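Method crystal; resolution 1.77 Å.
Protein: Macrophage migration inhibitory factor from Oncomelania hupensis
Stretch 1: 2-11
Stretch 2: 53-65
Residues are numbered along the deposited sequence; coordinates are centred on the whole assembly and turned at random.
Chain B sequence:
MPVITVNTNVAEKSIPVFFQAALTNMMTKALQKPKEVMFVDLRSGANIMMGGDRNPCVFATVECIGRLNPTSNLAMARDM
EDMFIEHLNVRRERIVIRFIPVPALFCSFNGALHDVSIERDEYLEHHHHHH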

ATOM      1  N   PRO B   2      -8.635 -11.985  -0.261  1.00 18.34           N
ATOM      2  CA  PRO B   2      -7.426 -11.425  -0.896  1.00 15.53           C
ATOM      3  C   PRO B   2      -7.646  -9.972  -1.308  1.00 13.82           C
ATOM      4  O   PRO B   2      -8.778  -9.548  -1.400  1.00 12.47           O
ATOM      5  CB  PRO B   2      -7.101 -12.254  -2.141  1.00 16.49           C
ATOM      6  CG  PRO B   2      -7.824 -13.559  -1.919  1.00 18.37           C
ATOM      7  CD  PRO B   2      -9.055 -13.128  -1.151  1.00 17.75           C
ATOM      8  N   VAL B   3      -6.568  -9.248  -1.574  1.00 13.04           N
ATOM      9  CA  VAL B   3      -6.667  -7.855  -2.063  1.00 13.13           C
ATOM     10  C   VAL B   3      -5.799  -7.767  -3.313  1.00 12.59           C
ATOM     11  O   VAL B   3      -4.591  -7.996  -3.223  1.00 14.01           O
ATOM     12  CB  VAL B   3      -6.272  -6.802  -1.020  1.00 12.86           C
ATOM     13  CG1 VAL B   3      -6.393  -5.413  -1.608  1.00 13.63           C
ATOM     14  CG2 VAL B   3      -7.058  -6.934   0.265  1.00 13.57           C
ATOM     15  N   ILE B   4      -6.391  -7.369  -4.423  1.00 13.47           N
ATOM     16  CA  ILE B   4      -5.652  -7.023  -5.653  1.00 13.10           C
ATOM     17  C   ILE B   4      -5.653  -5.512  -5.764  1.00 13.65           C
ATOM     18  O   ILE B   4      -6.725  -4.935  -5.877  1.00 13.88           O
ATOM     19  CB  ILE B   4      -6.299  -7.637  -6.910  1.00 16.04           C
ATOM     20  CG1 ILE B   4      -6.784  -9.076  -6.720  1.00 16.67           C
ATOM     21  CG2 ILE B   4      -5.308  -7.509  -8.081  1.00 15.56           C
ATOM     22  CD1 ILE B   4      -5.729 -10.028  -6.203  1.00 18.40           C
ATOM     23  N   THR B   5      -4.490  -4.907  -5.733  1.00 13.04           N
ATOM     24  CA  THR B   5      -4.318  -3.444  -5.857  1.00 12.99           C
ATOM     25  C   THR B   5      -3.657  -3.177  -7.192  1.00 13.52           C
ATOM     26  O   THR B   5      -2.618  -3.777  -7.478  1.00 13.66           O
ATOM     27  CB  THR B   5      -3.515  -2.884  -4.684  1.00 13.88           C
ATOM     28  OG1 THR B   5      -4.169  -3.307  -3.472  1.00 14.75           O
ATOM     29  CG2 THR B   5      -3.410  -1.377  -4.768  1.00 15.44           C
ATOM     30  N   VAL B   6      -4.275  -2.344  -8.005  1.00 13.18           N
ATOM     31  CA  VAL B   6      -3.746  -2.003  -9.345  1.00 12.85           C
ATOM     32  C   VAL B   6      -3.423  -0.512  -9.343  1.00 12.60           C
ATOM     33  O   VAL B   6      -4.356   0.284  -9.224  1.00 14.12           O
ATOM     34  CB  VAL B   6      -4.734  -2.374 -10.449  1.00 13.58           C
ATOM     35  CG1 VAL B   6      -4.220  -1.976 -11.805  1.00 13.57           C
ATOM     36  CG2 VAL B   6      -5.024  -3.870 -10.430  1.00 14.73           C
ATOM     37  N   ASN B   7      -2.139  -0.181  -9.430  1.00 11.58           N
ATOM     38  CA  ASN B   7      -1.671   1.223  -9.529  1.00 12.15           C
ATOM     39  C   ASN B   7      -1.295   1.460 -10.992  1.00 12.90           C
ATOM     40  O   ASN B   7      -0.331   0.867 -11.473  1.00 13.41           O
ATOM     41  CB  ASN B   7      -0.478   1.491  -8.619  1.00 13.02           C
ATOM     42  CG  ASN B   7      -0.779   1.130  -7.187  1.00 14.33           C
ATOM     43  OD1 ASN B   7      -1.504   1.871  -6.501  1.00 14.68           O
ATOM     44  ND2 ASN B   7      -0.286  -0.025  -6.732  1.00 14.71           N
ATOM     45  N   THR B   8      -2.052   2.283 -11.702  1.00 13.07           N
ATOM     46  CA  THR B   8      -1.766   2.534 -13.132  1.00 13.08           C
ATOM     47  C   THR B   8      -1.949   4.006 -13.445  1.00 13.59           C
ATOM     48  O   THR B   8      -2.834   4.645 -12.875  1.00 12.64           O
ATOM     49  CB  THR B   8      -2.632   1.642 -14.029  1.00 13.99           C
ATOM     50  OG1 THR B   8      -2.187   1.868 -15.377  1.00 13.17           O
ATOM     51  CG2 THR B   8      -4.127   1.928 -13.873  1.00 13.26           C
ATOM     52  N   ASN B   9      -1.136   4.498 -14.372  1.00 12.76           N
ATOM     53  CA  ASN B   9      -1.285   5.861 -14.923  1.00 14.58           C
ATOM     54  C   ASN B   9      -2.307   5.853 -16.052  1.00 15.20           C
ATOM     55  O   ASN B   9      -2.659   6.932 -16.511  1.00 17.08           O
ATOM     56  CB  ASN B   9       0.033   6.478 -15.348  1.00 13.82           C
ATOM     57  CG  ASN B   9       0.772   5.666 -16.369  1.00 16.93           C
ATOM     58  OD1 ASN B   9       0.374   4.549 -16.690  1.00 17.32           O
ATOM     59  ND2 ASN B   9       1.847   6.244 -16.911  1.00 17.06           N
ATOM     60  N   VAL B  10      -2.829   4.691 -16.448  1.00 14.27           N
ATOM     61  CA  VAL B  10      -3.911   4.655 -17.454  1.00 14.61           C
ATOM     62  C   VAL B  10      -5.142   5.313 -16.837  1.00 16.77           C
ATOM     63  O   VAL B  10      -5.504   5.016 -15.682  1.00 15.54           O
ATOM     64  CB  VAL B  10      -4.185   3.228 -17.935  1.00 14.97           C
ATOM     65  CG1 VAL B  10      -5.394   3.182 -18.861  1.00 15.12           C
ATOM     66  CG2 VAL B  10      -2.951   2.648 -18.600  1.00 15.30           C
ATOM     67  N   ALA B  11      -5.777   6.216 -17.602  1.00 18.36           N
ATOM     68  CA  ALA B  11      -6.930   6.999 -17.111  1.00 19.61           C
ATOM     69  C   ALA B  11      -8.146   6.085 -16.950  1.00 20.73           C
ATOM     70  O   ALA B  11      -8.330   5.190 -17.781  1.00 20.84           O
ATOM     71  CB  ALA B  11      -7.177   8.147 -18.043  1.00 20.59           C
ATOM     72  N   ASP B  53       9.631   7.753 -17.138  1.00 22.20           N
ATOM     73  CA  ASP B  53       8.717   8.275 -18.183  1.00 23.45           C
ATOM     74  C   ASP B  53       7.274   7.878 -17.879  1.00 22.55           C
ATOM     75  O   ASP B  53       7.018   7.009 -17.007  1.00 21.29           O
ATOM     76  CB  ASP B  53       9.183   7.878 -19.576  1.00 28.09           C
ATOM     77  CG  ASP B  53       8.949   6.425 -19.875  1.00 29.26           C
ATOM     78  OD1 ASP B  53       7.794   5.997 -19.717  1.00 29.56           O
ATOM     79  OD2 ASP B  53       9.919   5.748 -20.264  1.00 35.66           O
ATOM     80  N   ARG B  54       6.354   8.523 -18.572  1.00 21.31           N
ATOM     81  CA  ARG B  54       4.923   8.454 -18.247  1.00 20.68           C
ATOM     82  C   ARG B  54       4.190   7.632 -19.300  1.00 18.20           C
ATOM     83  O   ARG B  54       2.963   7.746 -19.363  1.00 19.39           O
ATOM     84  CB  ARG B  54       4.393   9.869 -18.059  1.00 21.00           C
ATOM     85  CG  ARG B  54       5.078  10.605 -16.915  1.00 20.94           C
ATOM     86  CD  ARG B  54       4.359  11.871 -16.625  1.00 24.34           C
ATOM     87  NE  ARG B  54       4.898  12.623 -15.503  1.00 23.44           N
ATOM     88  CZ  ARG B  54       4.634  12.382 -14.227  1.00 25.74           C
ATOM     89  NH1 ARG B  54       3.893  11.349 -13.887  1.00 27.14           N
ATOM     90  NH2 ARG B  54       5.126  13.159 -13.290  1.00 27.37           N
ATOM     91  N   ASN B  55       4.889   6.790 -20.042  1.00 17.98           N
ATOM     92  CA  ASN B  55       4.199   5.795 -20.895  1.00 18.94           C
ATOM     93  C   ASN B  55       3.362   4.912 -19.967  1.00 19.04           C
ATOM     94  O   ASN B  55       3.655   4.794 -18.765  1.00 16.41           O
ATOM     95  CB  ASN B  55       5.175   4.978 -21.733  1.00 22.26           C
ATOM     96  CG  ASN B  55       5.841   5.845 -22.783  1.00 25.55           C
ATOM     97  OD1 ASN B  55       5.235   6.774 -23.308  1.00 31.77           O
ATOM     98  ND2 ASN B  55       7.104   5.574 -23.033  1.00 32.13           N
ATOM     99  N   PRO B  56       2.295   4.293 -20.482  1.00 16.32           N
ATOM    100  CA  PRO B  56       1.402   3.495 -19.646  1.00 16.36           C
ATOM    101  C   PRO B  56       2.217   2.444 -18.894  1.00 16.54           C
ATOM    102  O   PRO B  56       3.127   1.831 -19.452  1.00 15.69           O
ATOM    103  CB  PRO B  56       0.444   2.847 -20.657  1.00 16.92           C
ATOM    104  CG  PRO B  56       0.378   3.891 -21.753  1.00 17.58           C
ATOM    105  CD  PRO B  56       1.806   4.385 -21.862  1.00 19.62           C
ATOM    106  N   CYS B  57       1.897   2.284 -17.622  1.00 15.73           N
ATOM    107  CA  CYS B  57       2.542   1.291 -16.764  1.00 14.45           C
ATOM    108  C   CYS B  57       1.558   0.823 -15.696  1.00 14.45           C
ATOM    109  O   CYS B  57       0.534   1.457 -15.467  1.00 14.29           O
ATOM    110  CB  CYS B  57       3.819   1.846 -16.132  1.00 13.85           C
ATOM    111  SG  CYS B  57       3.538   3.121 -14.888  1.00 15.89           S
ATOM    112  N   VAL B  58       1.892  -0.293 -15.085  1.00 14.41           N
ATOM    113  CA  VAL B  58       1.123  -0.871 -13.941  1.00 13.77           C
ATOM    114  C   VAL B  58       2.112  -1.388 -12.919  1.00 14.03           C
ATOM    115  O   VAL B  58       3.000  -2.154 -13.279  1.00 13.27           O
ATOM    116  CB  VAL B  58       0.224  -2.046 -14.371  1.00 15.43           C
ATOM    117  CG1 VAL B  58      -0.469  -2.637 -13.153  1.00 16.79           C
ATOM    118  CG2 VAL B  58      -0.758  -1.649 -15.454  1.00 18.14           C
ATOM    119  N   PHE B  59       1.883  -1.033 -11.667  1.00 12.13           N
ATOM    120  CA  PHE B  59       2.416  -1.767 -10.510  1.00 12.85           C
ATOM    121  C   PHE B  59       1.216  -2.302  -9.763  1.00 12.76           C
ATOM    122  O   PHE B  59       0.381  -1.516  -9.299  1.00 13.01           O
ATOM    123  CB  PHE B  59       3.279  -0.884  -9.612  1.00 13.05           C
ATOM    124  CG  PHE B  59       3.690  -1.607  -8.362  1.00 13.61           C
ATOM    125  CD1 PHE B  59       4.384  -2.791  -8.451  1.00 14.06           C
ATOM    126  CD2 PHE B  59       3.382  -1.115  -7.103  1.00 14.53           C
ATOM    127  CE1 PHE B  59       4.747  -3.496  -7.318  1.00 14.40           C
ATOM    128  CE2 PHE B  59       3.753  -1.808  -5.963  1.00 14.52           C
ATOM    129  CZ  PHE B  59       4.443  -3.003  -6.076  1.00 15.75           C
ATOM    130  N   ALA B  60       1.118  -3.622  -9.656  1.00 13.07           N
ATOM    131  CA  ALA B  60      -0.022  -4.251  -8.974  1.00 13.04           C
ATOM    132  C   ALA B  60       0.497  -5.090  -7.808  1.00 12.70           C
ATOM    133  O   ALA B  60       1.655  -5.551  -7.872  1.00 13.40           O
ATOM    134  CB  ALA B  60      -0.833  -5.074  -9.932  1.00 13.02           C
ATOM    135  N   THR B  61      -0.342  -5.288  -6.807  1.00 12.23           N
ATOM    136  CA  THR B  61      -0.022  -6.157  -5.668  1.00 12.58           C
ATOM    137  C   THR B  61      -1.171  -7.148  -5.464  1.00 13.67           C
ATOM    138  O   THR B  61      -2.344  -6.818  -5.668  1.00 12.41           O
ATOM    139  CB  THR B  61       0.329  -5.371  -4.404  1.00 14.65           C
ATOM    140  OG1 THR B  61      -0.814  -4.663  -3.940  1.00 15.10           O
ATOM    141  CG2 THR B  61       1.469  -4.400  -4.628  1.00 14.36           C
ATOM    142  N   VAL B  62      -0.795  -8.325  -4.997  1.00 14.32           N
ATOM    143  CA  VAL B  62      -1.721  -9.415  -4.657  1.00 14.95           C
ATOM    144  C   VAL B  62      -1.441  -9.816  -3.223  1.00 14.45           C
ATOM    145  O   VAL B  62      -0.394 -10.344  -2.972  1.00 16.79           O
ATOM    146  CB  VAL B  62      -1.558 -10.603  -5.610  1.00 14.25           C
ATOM    147  CG1 VAL B  62      -2.480 -11.741  -5.214  1.00 14.02           C
ATOM    148  CG2 VAL B  62      -1.776 -10.167  -7.062  1.00 13.82           C
ATOM    149  N   GLU B  63      -2.322  -9.436  -2.310  1.00 13.65           N
ATOM    150  CA  GLU B  63      -2.250  -9.796  -0.879  1.00 14.09           C
ATOM    151  C   GLU B  63      -3.152 -11.011  -0.683  1.00 14.92           C
ATOM    152  O   GLU B  63      -4.333 -10.952  -1.035  1.00 14.36           O
ATOM    153  CB  GLU B  63      -2.656  -8.629   0.000  1.00 14.42           C
ATOM    154  CG  GLU B  63      -1.675  -7.465  -0.034  1.00 16.61           C
ATOM    155  CD  GLU B  63      -2.220  -6.186   0.583  1.00 18.13           C
ATOM    156  OE1 GLU B  63      -2.863  -5.430  -0.158  1.00 18.78           O
ATOM    157  OE2 GLU B  63      -2.054  -5.992   1.826  1.00 20.79           O
ATOM    158  N   CYS B  64      -2.615 -12.085  -0.143  1.00 14.18           N
ATOM    159  CA  CYS B  64      -3.391 -13.330   0.031  1.00 15.67           C
ATOM    160  C   CYS B  64      -2.859 -14.111   1.226  1.00 15.87           C
ATOM    161  O   CYS B  64      -1.643 -14.154   1.414  1.00 14.43           O
ATOM    162  CB  CYS B  64      -3.336 -14.174  -1.232  1.00 15.93           C
ATOM    163  SG  CYS B  64      -4.542 -15.528  -1.232  1.00 16.51           S
ATOM    164  N   ILE B  65      -3.768 -14.690   1.992  1.00 15.25           N
ATOM    165  CA  ILE B  65      -3.445 -15.669   3.045  1.00 16.32           C
ATOM    166  C   ILE B  65      -3.268 -17.018   2.335  1.00 16.42           C
ATOM    167  O   ILE B  65      -4.242 -17.488   1.720  1.00 17.28           O
ATOM    168  CB  ILE B  65      -4.544 -15.721   4.117  1.00 17.00           C
ATOM    169  CG1 ILE B  65      -4.767 -14.342   4.749  1.00 18.26           C
ATOM    170  CG2 ILE B  65      -4.170 -16.774   5.185  1.00 18.00           C
ATOM    171  CD1 ILE B  65      -6.059 -14.285   5.583  1.00 17.57           C
TER
HETATM  172  O   HOH W   1      -2.943  -5.721  -2.757  1.00 13.02           O
HETATM  173  O   HOH W   2       2.862   8.757 -15.208  1.00 27.72           O

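The two stretches pair as neighbouring antiparallel strands, their directions 171° apart. Val-3 faces Glu-63, Thr-5 faces Thr-61 and Asn-7 faces Phe-59. Each of these pairs forms two backbone hydrogen bonds. Val-3 N to Glu-63 O is 2.9 Å, and Glu-63 N to Val-3 O is 2.8 Å. The pairs between them, Ile-4 with Val-62 and Val-6 with Ala-60, lack such bonds and bring their CA atoms closer.

Side chains alternate between the two faces of the sheet. On one face, apolar side chains meet: Ile-4 CD1 lies 3.8 Å from Val-62 CG1, and Val-6 CG1 lies 4.0 Å from Val-58 CG1. The other face carries Thr-5, Thr-61 and Glu-63. Here a water bonds to both threonine hydroxyls and to Glu-63 OE1, its O lying 2.6 Å from OE1, so the water links three polar side chains that form no direct hydrogen bond with one another. On the same face, Asn-7 ND2 donates to Phe-59 O at 3.0 Å, adding a side-chain bond to the backbone pair.

Beyond the regular ladder, side chains take over the bonding. Thr-8 OG1 donates to Cys-57 O at 2.8 Å. Asn-9 uses both ends of its amide: OD1 accepts from Cys-57 N at 2.9 Å, and ND2 donates to Asn-55 O at 3.0 Å. It thereby holds the loop before the second strand.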